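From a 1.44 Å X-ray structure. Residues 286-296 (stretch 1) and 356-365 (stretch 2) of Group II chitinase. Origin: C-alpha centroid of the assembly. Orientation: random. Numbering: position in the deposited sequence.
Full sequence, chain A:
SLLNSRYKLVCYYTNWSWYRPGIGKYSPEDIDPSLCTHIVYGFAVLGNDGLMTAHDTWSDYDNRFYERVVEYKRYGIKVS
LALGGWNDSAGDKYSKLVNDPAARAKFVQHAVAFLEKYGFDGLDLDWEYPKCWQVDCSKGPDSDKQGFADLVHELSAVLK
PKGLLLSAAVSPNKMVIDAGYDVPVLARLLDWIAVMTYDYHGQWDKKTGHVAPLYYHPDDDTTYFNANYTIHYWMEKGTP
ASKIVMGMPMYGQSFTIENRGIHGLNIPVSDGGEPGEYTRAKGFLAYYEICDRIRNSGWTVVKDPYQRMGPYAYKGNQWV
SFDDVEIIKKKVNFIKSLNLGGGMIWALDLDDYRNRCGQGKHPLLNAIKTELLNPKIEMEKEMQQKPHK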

# COMPACT_ATOMS: atom_id res chain seq x y z
N ALA A 286 -1.93 -8.27 11.23
CA ALA A 286 -1.05 -8.77 10.18
C ALA A 286 -1.52 -10.15 9.73
O ALA A 286 -2.19 -10.86 10.48
CB ALA A 286 0.38 -8.89 10.73
N TYR A 287 -1.17 -10.53 8.50
CA TYR A 287 -1.50 -11.89 8.07
C TYR A 287 -0.97 -12.93 9.05
O TYR A 287 -1.65 -13.91 9.34
CB TYR A 287 -0.98 -12.17 6.64
CG TYR A 287 -1.35 -13.58 6.24
CD1 TYR A 287 -2.66 -13.89 5.90
CD2 TYR A 287 -0.42 -14.61 6.29
CE1 TYR A 287 -3.04 -15.19 5.57
CE2 TYR A 287 -0.79 -15.92 5.97
CZ TYR A 287 -2.09 -16.19 5.60
OH TYR A 287 -2.50 -17.47 5.28
N TYR A 288 0.24 -12.73 9.60
CA TYR A 288 0.76 -13.75 10.52
C TYR A 288 0.02 -13.78 11.86
O TYR A 288 0.12 -14.78 12.59
CB TYR A 288 2.28 -13.60 10.71
CG TYR A 288 2.76 -12.34 11.40
CD1 TYR A 288 2.67 -12.19 12.81
CD2 TYR A 288 3.33 -11.30 10.67
CE1 TYR A 288 3.12 -11.04 13.43
CE2 TYR A 288 3.78 -10.14 11.28
CZ TYR A 288 3.66 -10.01 12.66
OH TYR A 288 4.13 -8.87 13.28
N GLU A 289 -0.69 -12.72 12.21
CA GLU A 289 -1.59 -12.76 13.36
C GLU A 289 -2.89 -13.47 13.02
O GLU A 289 -3.43 -14.25 13.83
CB GLU A 289 -1.83 -11.33 13.85
CG GLU A 289 -0.57 -10.72 14.51
CD GLU A 289 -0.69 -9.24 14.81
OE1 GLU A 289 -1.18 -8.45 13.96
OE2 GLU A 289 -0.25 -8.80 15.91
N ILE A 290 -3.42 -13.22 11.81
CA ILE A 290 -4.68 -13.84 11.39
C ILE A 290 -4.52 -15.35 11.22
O ILE A 290 -5.35 -16.14 11.69
CB ILE A 290 -5.15 -13.18 10.08
CG1 ILE A 290 -5.49 -11.71 10.33
CG2 ILE A 290 -6.34 -13.95 9.48
CD1 ILE A 290 -5.70 -10.93 9.02
N CYS A 291 -3.45 -15.78 10.53
CA CYS A 291 -3.31 -17.20 10.27
C CYS A 291 -3.13 -17.99 11.56
O CYS A 291 -3.62 -19.13 11.67
CB CYS A 291 -2.22 -17.47 9.23
SG CYS A 291 -0.53 -17.01 9.69
N ASP A 292 -2.48 -17.40 12.57
CA ASP A 292 -2.35 -18.07 13.86
C ASP A 292 -3.70 -18.20 14.55
O ASP A 292 -3.98 -19.23 15.18
CB ASP A 292 -1.38 -17.30 14.75
CG ASP A 292 -1.16 -18.00 16.11
OD1 ASP A 292 -0.75 -19.16 16.08
OD2 ASP A 292 -1.41 -17.38 17.16
N ARG A 293 -4.54 -17.17 14.47
CA ARG A 293 -5.88 -17.27 15.06
C ARG A 293 -6.68 -18.40 14.42
O ARG A 293 -7.38 -19.15 15.12
CB ARG A 293 -6.61 -15.95 14.89
CG ARG A 293 -6.19 -14.93 15.92
CD ARG A 293 -6.34 -13.49 15.44
NE ARG A 293 -6.07 -12.52 16.51
CZ ARG A 293 -4.86 -12.23 16.99
NH1 ARG A 293 -3.75 -12.81 16.51
NH2 ARG A 293 -4.75 -11.33 17.97
N ILE A 294 -6.56 -18.57 13.11
CA ILE A 294 -7.27 -19.64 12.41
C ILE A 294 -6.66 -21.00 12.75
O ILE A 294 -7.38 -21.96 13.05
CB ILE A 294 -7.24 -19.36 10.90
CG1 ILE A 294 -8.06 -18.08 10.60
CG2 ILE A 294 -7.76 -20.56 10.12
CD1 ILE A 294 -7.82 -17.50 9.20
N ARG A 295 -5.33 -21.11 12.70
CA ARG A 295 -4.69 -22.41 12.89
C ARG A 295 -4.78 -22.89 14.34
O ARG A 295 -5.02 -24.09 14.58
CB ARG A 295 -3.23 -22.32 12.43
CG ARG A 295 -2.40 -23.58 12.67
CD ARG A 295 -0.93 -23.41 12.18
NE ARG A 295 -0.11 -24.53 12.65
CZ ARG A 295 0.88 -24.46 13.55
NH1 ARG A 295 1.26 -23.29 14.10
NH2 ARG A 295 1.52 -25.58 13.89
N ASN A 296 -4.62 -21.99 15.31
CA ASN A 296 -4.40 -22.40 16.69
C ASN A 296 -5.44 -21.90 17.69
O ASN A 296 -5.44 -22.36 18.84
CB ASN A 296 -3.00 -21.97 17.16
CG ASN A 296 -1.90 -22.63 16.36
OD1 ASN A 296 -1.00 -21.98 15.84
ND2 ASN A 296 -1.99 -23.94 16.25
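Stretch 2 (356-365) RCGQGKHPLL

A disulfide can fasten an irregular chain segment to a helix, with noncovalent contacts on the residues around the covalent link, as in Group II chitinase. Residues 287-296 form a helix; stretch 2 lies along one side of it as loop and turn until Pro 363, where a new helix begins. Its CA atoms pass nearest Tyr 288 CA at Arg 356 CA (6.8 Å) and Asp 292 CA at Cys 357 CA (6.0 Å), then return to Tyr 287 CA at Leu 364 CA (8.6 Å). Arg 356 lies in extended form, all three of its first chi angles t, and reaches across the first half of the helix, between Tyr 288 and Asp 292. Its NH1 makes a weak hydrogen bond to Tyr 288 O (3.1 Å), approached near the guanidinium plane, while Asp 292 OD2 sits over one face of the same group, 3.1 Å from Arg 356 NH2. That salt bridge is therefore one of charge alone, with no N-H directed at the oxygen. The backbone of Arg 356 is also engaged: a water links its O (2.7 Å) to Arg 295 NH1 (2.6 Å).

Cys 357 follows as the anchor. Its SG is bonded to Cys 291 SG at 2.0 Å with chi3 of 84°, close to the right angle that disulfides prefer. The chain then turns through Gly 358, whose positive phi suits glycine. Gln 359 points toward the helix, and its OE1 accepts a hydrogen bond from Tyr 287 OH (2.9 Å) at the ring edge; the tyrosine side chain reaches forward along the helix. The backbone itself turns back only from Gly 360 onward. Gly 360, Lys 361 and His 362 make no contact with stretch 1, His 362 serving as N-cap of the second helix. Contact resumes on the Tyr 287 ring: Pro 363 CG lies 3.8 Å from Tyr 287 CE2, and Leu 364 CD1 covers one face, 3.6 Å from Tyr 287 CG, in a CH-pi contact.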

# COMPACT_ATOMS: atom_id res chain seq x y z
N ARG A 356 5.44 -18.78 10.91
CA ARG A 356 4.73 -19.07 12.16
C ARG A 356 3.53 -19.98 11.92
O ARG A 356 3.08 -20.67 12.85
CB ARG A 356 4.26 -17.75 12.78
CG ARG A 356 3.70 -17.85 14.18
CD ARG A 356 3.01 -16.55 14.53
NE ARG A 356 2.54 -16.52 15.91
CZ ARG A 356 1.59 -15.70 16.35
NH1 ARG A 356 1.01 -14.84 15.51
NH2 ARG A 356 1.22 -15.74 17.62
N CYS A 357 2.97 -19.96 10.71
CA CYS A 357 1.74 -20.68 10.41
C CYS A 357 1.97 -21.97 9.64
O CYS A 357 1.00 -22.65 9.31
CB CYS A 357 0.75 -19.77 9.68
SG CYS A 357 0.13 -18.53 10.84
N GLY A 358 3.22 -22.32 9.36
CA GLY A 358 3.50 -23.61 8.75
C GLY A 358 3.13 -23.77 7.29
O GLY A 358 3.19 -24.88 6.77
N GLN A 359 2.76 -22.68 6.60
CA GLN A 359 2.46 -22.68 5.17
C GLN A 359 3.68 -22.34 4.32
O GLN A 359 3.55 -22.20 3.09
CB GLN A 359 1.30 -21.70 4.88
CG GLN A 359 -0.01 -22.00 5.64
CD GLN A 359 -0.79 -20.73 6.10
OE1 GLN A 359 -0.50 -19.60 5.67
NE2 GLN A 359 -1.78 -20.94 6.98
N GLY A 360 4.85 -22.21 4.93
CA GLY A 360 6.05 -21.73 4.29
C GLY A 360 6.31 -20.27 4.61
O GLY A 360 5.41 -19.51 4.97
N LYS A 361 7.57 -19.86 4.50
CA LYS A 361 7.91 -18.45 4.68
C LYS A 361 7.30 -17.61 3.56
O LYS A 361 7.34 -17.98 2.38
CB LYS A 361 9.43 -18.26 4.64
CG LYS A 361 10.10 -18.85 5.88
CD LYS A 361 11.61 -18.68 5.84
CE LYS A 361 12.25 -19.32 7.07
NZ LYS A 361 13.75 -19.20 7.06
N HIS A 362 6.79 -16.45 3.93
CA HIS A 362 6.21 -15.50 2.98
C HIS A 362 5.16 -16.18 2.10
O HIS A 362 5.27 -16.16 0.87
CB HIS A 362 7.29 -14.83 2.13
CG HIS A 362 7.76 -13.50 2.65
ND1 HIS A 362 6.91 -12.44 2.87
CD2 HIS A 362 8.99 -13.07 3.02
CE1 HIS A 362 7.61 -11.40 3.32
NE2 HIS A 362 8.88 -11.76 3.41
N PRO A 363 4.12 -16.77 2.69
CA PRO A 363 3.14 -17.48 1.84
C PRO A 363 2.40 -16.57 0.87
O PRO A 363 2.16 -16.96 -0.29
CB PRO A 363 2.20 -18.13 2.88
CG PRO A 363 2.30 -17.22 4.09
CD PRO A 363 3.75 -16.80 4.12
N LEU A 364 2.00 -15.38 1.30
CA LEU A 364 1.27 -14.51 0.39
C LEU A 364 2.17 -13.98 -0.72
O LEU A 364 1.81 -14.00 -1.91
CB LEU A 364 0.61 -13.36 1.15
CG LEU A 364 -0.41 -13.73 2.24
CD1 LEU A 364 -1.11 -12.47 2.80
CD2 LEU A 364 -1.44 -14.73 1.76
N LEU A 365 3.35 -13.48 -0.34
CA LEU A 365 4.25 -12.91 -1.33
C LEU A 365 4.77 -13.96 -2.29
O LEU A 365 4.87 -13.71 -3.50
CB LEU A 365 5.36 -12.15 -0.62
CG LEU A 365 6.31 -11.32 -1.47
CD1 LEU A 365 5.55 -10.38 -2.44
CD2 LEU A 365 7.23 -10.53 -0.53
O HOH W 1 0.53 -20.82 13.62